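Local coordinates for phytase (Debaryomyces castellii, PDB 2GFI), which probably removes phosphate from inositol hexakisphosphate (phytate), starting at the 3-position, as a member of the histidine acid phosphatase family, at residues K47-S52 and A395-K400; R374-K379 and R389-D394. All blocks are in the same frame, centred on the assembly; numbering follows the deposited sequence.

Interaction 1 of 2, residues K47-S52 and A395-K400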
loop_
_atom_site.group_PDB
_atom_site.type_symbol
_atom_site.label_atom_id
_atom_site.label_comp_id
_atom_site.label_asym_id
_atom_site.label_seq_id
_atom_site.Cartn_x
_atom_site.Cartn_y
_atom_site.Cartn_z
ATOM N N LYS A 47 0.924 -16.408 -5.511
ATOM C CA LYS A 47 2.141 -15.646 -5.138
ATOM C C LYS A 47 3.005 -15.351 -6.384
ATOM O O LYS A 47 3.523 -14.254 -6.521
ATOM C CB LYS A 47 2.938 -16.327 -4.022
ATOM C CG LYS A 47 2.092 -16.654 -2.739
ATOM C CD LYS A 47 2.939 -17.371 -1.607
ATOM C CE LYS A 47 2.423 -16.943 -0.182
ATOM N NZ LYS A 47 3.295 -17.363 0.985
ATOM N N GLY A 48 3.105 -16.320 -7.295
ATOM C CA GLY A 48 3.734 -16.129 -8.614
ATOM C C GLY A 48 5.237 -15.943 -8.612
ATOM O O GLY A 48 5.857 -16.121 -7.586
ATOM N N PHE A 49 5.835 -15.585 -9.753
ATOM C CA PHE A 49 7.302 -15.599 -9.835
ATOM C C PHE A 49 7.864 -14.334 -10.424
ATOM O O PHE A 49 9.062 -14.267 -10.683
ATOM C CB PHE A 49 7.827 -16.782 -10.651
ATOM C CG PHE A 49 7.304 -18.116 -10.211
ATOM C CD1 PHE A 49 7.752 -18.708 -9.027
ATOM C CD2 PHE A 49 6.383 -18.813 -11.014
ATOM C CE1 PHE A 49 7.264 -19.959 -8.644
ATOM C CE2 PHE A 49 5.908 -20.065 -10.649
ATOM C CZ PHE A 49 6.346 -20.642 -9.464
ATOM N N GLY A 50 7.004 -13.334 -10.665
ATOM C CA GLY A 50 7.471 -12.057 -11.166
ATOM C C GLY A 50 7.398 -11.961 -12.666
ATOM O O GLY A 50 7.827 -10.976 -13.226
ATOM N N ILE A 51 6.839 -12.991 -13.315
ATOM C CA ILE A 51 6.711 -13.041 -14.757
ATOM C C ILE A 51 5.634 -12.103 -15.153
ATOM O O ILE A 51 4.530 -12.105 -14.580
ATOM C CB ILE A 51 6.408 -14.459 -15.245
ATOM C CG1 ILE A 51 7.541 -15.406 -14.821
ATOM C CG2 ILE A 51 6.317 -14.478 -16.731
ATOM C CD1 ILE A 51 7.137 -16.820 -14.838
ATOM N N SER A 52 5.941 -11.251 -16.110
ATOM C CA SER A 52 4.933 -10.310 -16.545
ATOM C C SER A 52 3.778 -11.091 -17.204
ATOM O O SER A 52 3.987 -12.059 -17.966
ATOM C CB SER A 52 5.577 -9.256 -17.419
ATOM O OG SER A 52 4.613 -8.743 -18.315
ATOM N N ALA A 395 -0.909 -15.402 -12.114
ATOM C CA ALA A 395 0.529 -15.591 -12.125
ATOM C C ALA A 395 0.892 -16.529 -13.257
ATOM O O ALA A 395 0.235 -17.540 -13.427
ATOM C CB ALA A 395 0.990 -16.193 -10.802
ATOM N N VAL A 396 1.928 -16.211 -14.035
ATOM C CA VAL A 396 2.373 -17.163 -15.040
ATOM C C VAL A 396 3.030 -18.256 -14.259
ATOM O O VAL A 396 3.869 -17.983 -13.401
ATOM C CB VAL A 396 3.375 -16.568 -16.055
ATOM C CG1 VAL A 396 3.914 -17.675 -16.976
ATOM C CG2 VAL A 396 2.747 -15.378 -16.842
ATOM N N ILE A 397 2.622 -19.488 -14.527
ATOM C CA ILE A 397 3.286 -20.670 -13.973
ATOM C C ILE A 397 3.908 -21.451 -15.113
ATOM O O ILE A 397 3.202 -22.192 -15.799
ATOM C CB ILE A 397 2.283 -21.555 -13.180
ATOM C CG1 ILE A 397 1.465 -20.706 -12.176
ATOM C CG2 ILE A 397 2.996 -22.749 -12.528
ATOM C CD1 ILE A 397 2.258 -20.070 -10.997
ATOM N N PRO A 398 5.210 -21.280 -15.354
ATOM C CA PRO A 398 5.848 -22.000 -16.434
ATOM C C PRO A 398 5.801 -23.529 -16.236
ATOM O O PRO A 398 5.786 -24.021 -15.101
ATOM C CB PRO A 398 7.290 -21.470 -16.413
ATOM C CG PRO A 398 7.181 -20.097 -15.772
ATOM C CD PRO A 398 6.157 -20.373 -14.665
ATOM N N ILE A 399 5.727 -24.256 -17.353
ATOM C CA ILE A 399 5.805 -25.690 -17.317
ATOM C C ILE A 399 7.255 -26.048 -17.164
ATOM O O ILE A 399 8.092 -25.547 -17.890
ATOM C CB ILE A 399 5.264 -26.304 -18.606
ATOM C CG1 ILE A 399 3.827 -25.875 -18.828
ATOM C CG2 ILE A 399 5.431 -27.816 -18.554
ATOM C CD1 ILE A 399 3.342 -26.158 -20.212
ATOM N N LYS A 400 7.543 -26.911 -16.204
ATOM C CA LYS A 400 8.882 -27.390 -15.984
ATOM C C LYS A 400 9.504 -27.931 -17.278
ATOM O O LYS A 400 8.970 -28.868 -17.921
ATOM C CB LYS A 400 8.855 -28.471 -14.911
ATOM C CG LYS A 400 10.229 -28.927 -14.475
ATOM C CD LYS A 400 10.079 -30.088 -13.502
ATOM C CE LYS A 400 11.398 -30.806 -13.352
ATOM N NZ LYS A 400 11.324 -31.824 -12.254
HETATM O O HOH W 1 4.748 -15.538 -12.253
HETATM O O HOH W 2 3.288 -13.712 -12.867
#

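Interaction 2 of 2, residues R374-K379 and R389-D394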
loop_
_atom_site.group_PDB
_atom_site.type_symbol
_atom_site.label_atom_id
_atom_site.label_comp_id
_atom_site.label_asym_id
_atom_site.label_seq_id
_atom_site.Cartn_x
_atom_site.Cartn_y
_atom_site.Cartn_z
ATOM N N ARG A 374 -8.958 -19.037 -11.236
ATOM C CA ARG A 374 -8.876 -18.878 -12.657
ATOM C C ARG A 374 -7.641 -19.591 -13.153
ATOM O O ARG A 374 -6.518 -19.291 -12.749
ATOM C CB ARG A 374 -8.884 -17.382 -13.049
ATOM C CG ARG A 374 -7.886 -16.503 -12.285
ATOM C CD ARG A 374 -8.307 -15.071 -12.121
ATOM N NE ARG A 374 -9.434 -15.013 -11.212
ATOM C CZ ARG A 374 -10.098 -13.917 -10.864
ATOM N NH1 ARG A 374 -9.762 -12.722 -11.355
ATOM N NH2 ARG A 374 -11.090 -14.024 -9.986
ATOM N N THR A 375 -7.839 -20.580 -13.999
ATOM C CA THR A 375 -6.723 -21.195 -14.657
ATOM C C THR A 375 -6.841 -20.781 -16.110
ATOM O O THR A 375 -7.851 -21.022 -16.763
ATOM C CB THR A 375 -6.776 -22.727 -14.463
ATOM O OG1 THR A 375 -6.176 -23.040 -13.189
ATOM C CG2 THR A 375 -5.936 -23.478 -15.536
ATOM N N ILE A 376 -5.823 -20.099 -16.599
ATOM C CA ILE A 376 -5.856 -19.609 -17.966
ATOM C C ILE A 376 -4.688 -20.207 -18.757
ATOM O O ILE A 376 -3.553 -20.260 -18.261
ATOM C CB ILE A 376 -5.785 -18.087 -17.960
ATOM C CG1 ILE A 376 -7.158 -17.490 -17.592
ATOM C CG2 ILE A 376 -5.236 -17.556 -19.288
ATOM C CD1 ILE A 376 -7.052 -16.041 -17.137
ATOM N N ILE A 377 -4.997 -20.701 -19.957
ATOM C CA ILE A 377 -3.997 -20.988 -20.979
ATOM C C ILE A 377 -4.029 -19.902 -22.041
ATOM O O ILE A 377 -5.075 -19.645 -22.623
ATOM C CB ILE A 377 -4.263 -22.364 -21.589
ATOM C CG1 ILE A 377 -4.362 -23.398 -20.455
ATOM C CG2 ILE A 377 -3.157 -22.713 -22.598
ATOM C CD1 ILE A 377 -4.875 -24.759 -20.865
ATOM N N GLU A 378 -2.899 -19.225 -22.247
ATOM C CA GLU A 378 -2.753 -18.246 -23.316
ATOM C C GLU A 378 -1.954 -18.928 -24.387
ATOM O O GLU A 378 -1.022 -19.640 -24.081
ATOM C CB GLU A 378 -1.943 -17.012 -22.887
ATOM C CG GLU A 378 -2.398 -16.403 -21.589
ATOM C CD GLU A 378 -1.588 -15.204 -21.164
ATOM O OE1 GLU A 378 -0.336 -15.267 -21.184
ATOM O OE2 GLU A 378 -2.230 -14.212 -20.798
ATOM N N LYS A 379 -2.301 -18.665 -25.638
ATOM C CA LYS A 379 -1.566 -19.175 -26.769
ATOM C C LYS A 379 -1.266 -17.961 -27.594
ATOM O O LYS A 379 -2.150 -17.185 -27.888
ATOM C CB LYS A 379 -2.424 -20.156 -27.578
ATOM C CG LYS A 379 -1.729 -20.667 -28.838
ATOM C CD LYS A 379 -2.700 -21.396 -29.709
ATOM C CE LYS A 379 -2.052 -21.752 -31.040
ATOM N NZ LYS A 379 -2.887 -22.741 -31.766
ATOM N N ARG A 389 1.165 -20.900 -22.556
ATOM C CA ARG A 389 1.569 -20.851 -21.159
ATOM C C ARG A 389 0.348 -20.763 -20.261
ATOM O O ARG A 389 -0.745 -20.403 -20.707
ATOM C CB ARG A 389 2.540 -19.686 -20.885
ATOM C CG ARG A 389 1.890 -18.336 -20.906
ATOM C CD ARG A 389 2.822 -17.237 -20.479
ATOM N NE ARG A 389 2.171 -15.954 -20.606
ATOM C CZ ARG A 389 2.788 -14.801 -20.425
ATOM N NH1 ARG A 389 4.097 -14.796 -20.130
ATOM N NH2 ARG A 389 2.112 -13.654 -20.564
ATOM N N TYR A 390 0.564 -21.096 -18.994
ATOM C CA TYR A 390 -0.469 -21.060 -17.974
ATOM C C TYR A 390 -0.380 -19.820 -17.091
ATOM O O TYR A 390 0.700 -19.456 -16.648
ATOM C CB TYR A 390 -0.308 -22.271 -17.090
ATOM C CG TYR A 390 -0.861 -23.516 -17.699
ATOM C CD1 TYR A 390 -2.187 -23.899 -17.446
ATOM C CD2 TYR A 390 -0.074 -24.322 -18.541
ATOM C CE1 TYR A 390 -2.698 -25.050 -17.994
ATOM C CE2 TYR A 390 -0.596 -25.490 -19.104
ATOM C CZ TYR A 390 -1.900 -25.830 -18.833
ATOM O OH TYR A 390 -2.425 -26.975 -19.380
ATOM N N VAL A 391 -1.530 -19.203 -16.821
ATOM C CA VAL A 391 -1.637 -18.134 -15.850
ATOM C C VAL A 391 -2.674 -18.630 -14.833
ATOM O O VAL A 391 -3.880 -18.718 -15.132
ATOM C CB VAL A 391 -2.063 -16.788 -16.521
ATOM C CG1 VAL A 391 -1.773 -15.614 -15.619
ATOM C CG2 VAL A 391 -1.338 -16.572 -17.870
ATOM N N ILE A 392 -2.194 -18.995 -13.636
ATOM C CA ILE A 392 -3.032 -19.528 -12.586
ATOM C C ILE A 392 -3.195 -18.412 -11.572
ATOM O O ILE A 392 -2.217 -17.896 -11.012
ATOM C CB ILE A 392 -2.345 -20.689 -11.931
ATOM C CG1 ILE A 392 -1.784 -21.667 -12.975
ATOM C CG2 ILE A 392 -3.280 -21.332 -10.853
ATOM C CD1 ILE A 392 -2.815 -22.097 -14.043
ATOM N N ASN A 393 -4.435 -18.005 -11.364
ATOM C CA ASN A 393 -4.740 -16.930 -10.420
ATOM C C ASN A 393 -3.785 -15.764 -10.558
ATOM O O ASN A 393 -3.186 -15.300 -9.583
ATOM C CB ASN A 393 -4.778 -17.500 -9.038
ATOM C CG ASN A 393 -5.715 -18.620 -8.973
ATOM O OD1 ASN A 393 -5.385 -19.712 -8.525
ATOM N ND2 ASN A 393 -6.898 -18.389 -9.488
ATOM N N ASP A 394 -3.669 -15.324 -11.808
ATOM C CA ASP A 394 -2.964 -14.124 -12.182
ATOM C C ASP A 394 -1.458 -14.195 -12.121
ATOM O O ASP A 394 -0.811 -13.159 -12.115
ATOM C CB ASP A 394 -3.467 -12.920 -11.415
ATOM C CG ASP A 394 -4.863 -12.586 -11.745
ATOM O OD1 ASP A 394 -5.155 -12.456 -12.959
ATOM O OD2 ASP A 394 -5.740 -12.403 -10.864
#

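Interaction 1 of 2, residues K47-S52 and A395-K400
The ring of Phe49 turns its edge to the backbone of Val396, whose O lies near the ring plane, 3.6 Å from Phe49 CD2. Ile397 CD1 and Pro398 CD reach the same CD2-CE2 side obliquely, the methyl coming to 3.7 Å from Phe49 CE2. A chi1 of -53° sets Phe49 CG anti to its carbonyl carbon, from where this side of the ring meets 396-398. Ile51 crosses Val396 at about a right angle, CG2 against CB, and meets Pro398 tip to tip; there Ile51 CD1 and Pro398 CG are 3.4 Å apart, a tight fit for two carbons. Here an irregular loop preceding strand 59-69 is laid against the short strand 395-397 of the mixed sheet, and two waters lie between the backbones. Phe49 N donates to one (N to water O 2.7 Å), which is within reach of Val396 O; Val396 N donates to the other (N to water O 3.1 Å), near Ile51 O. At Gly48 the backbone comes close enough for Ala395 CB to rest 3.5 Å from Gly48 CA. The loop also belongs to a subunit interface: Phe359 of the second subunit meets the Phe49 ring, and Gln30 of that subunit accepts a hydrogen bond from Gly50 N.

Interaction 2 of 2, residues R374-K379 and R389-D394
Glu378 OE1 is gripped by two nitrogens of Arg389, NE at 2.7 Å and NH2 at 3.0 Å. The guanidinium is engaged side-on: both bonds end on this one oxygen, which lies in the guanidinium plane. Glu378 OE1 receives NH2 on its syn lone pair and is met by NE nearly along its C-O axis. Carboxylate and guanidinium are almost coplanar, 23° apart, and the two side chains run side by side from a hydrogen-bonded pair of the sheet. Arg389 CG stands between its backbone N and carbonyl carbon (chi1 73°), and the chain then extends straight to NE. Val391 CG2 packs against the carboxylate carbon, 3.6 Å from Glu378 CD.

The frame is an antiparallel beta hairpin, strand 374-382 with strand 385-392, in the core sheet of the histidine phosphatase fold. Ile376 and Val391 exchange backbone bonds in both directions, as do Glu378 and Arg389. On the face that carries Thr375, Ile377, Tyr390 and Ile392, Ile377 lies alongside the tyrosine, its CG1 3.4 Å from Tyr390 CE1; Tyr390 OH is bonded to Tyr415. Thr375 CG2 and OG1 both touch Ile392 CD1, and Thr375 OG1 pairs with His340. Where strand 389-392 ends, Asn393 N still gives an almost straight bond of 2.8 Å to Arg374 O. Beyond it, Asp394 OD2 stays 4.1 Å from Arg374 NH1, well out of the guanidinium plane, so that no N-H points at it and the attraction is one of charge at a distance; Arg374 forms its salt bridge with Asp136, and Asp394 OD2 is bonded to Tyr43.

Glu378 OE2 has partners of its own in Lys147 and Tyr148, and Arg389 also donates to the carbonyls of Asp54 and Gly407. Two cationic groups around a buried carboxylate would be expected to keep Glu378 ionised.

In the fold
The centres of interactions 1 and 2 lie about 9 Å apart, on the same side of the chain's centre. Segment 47-52 comes first in the chain, then both strands of the hairpin, and finally 395-400, which directly follows 389-394. The two contacts share one mixed sheet: strand 385-392 pairs with 374-382 and also with 395-397, through the backbones of Tyr390 and Ile397. Packing of Ile397 on Ile392, and of Val396 on the Arg389 guanidinium, continues the connection. The sheet thus connects a loop at the subunit interface, distant in sequence, to the hairpin, whose Asn393 side chain is about 9 Å from that of the predicted proton donor Asp333 and whose Arg374 side chain is about 10 Å from that of the predicted nucleophile His70.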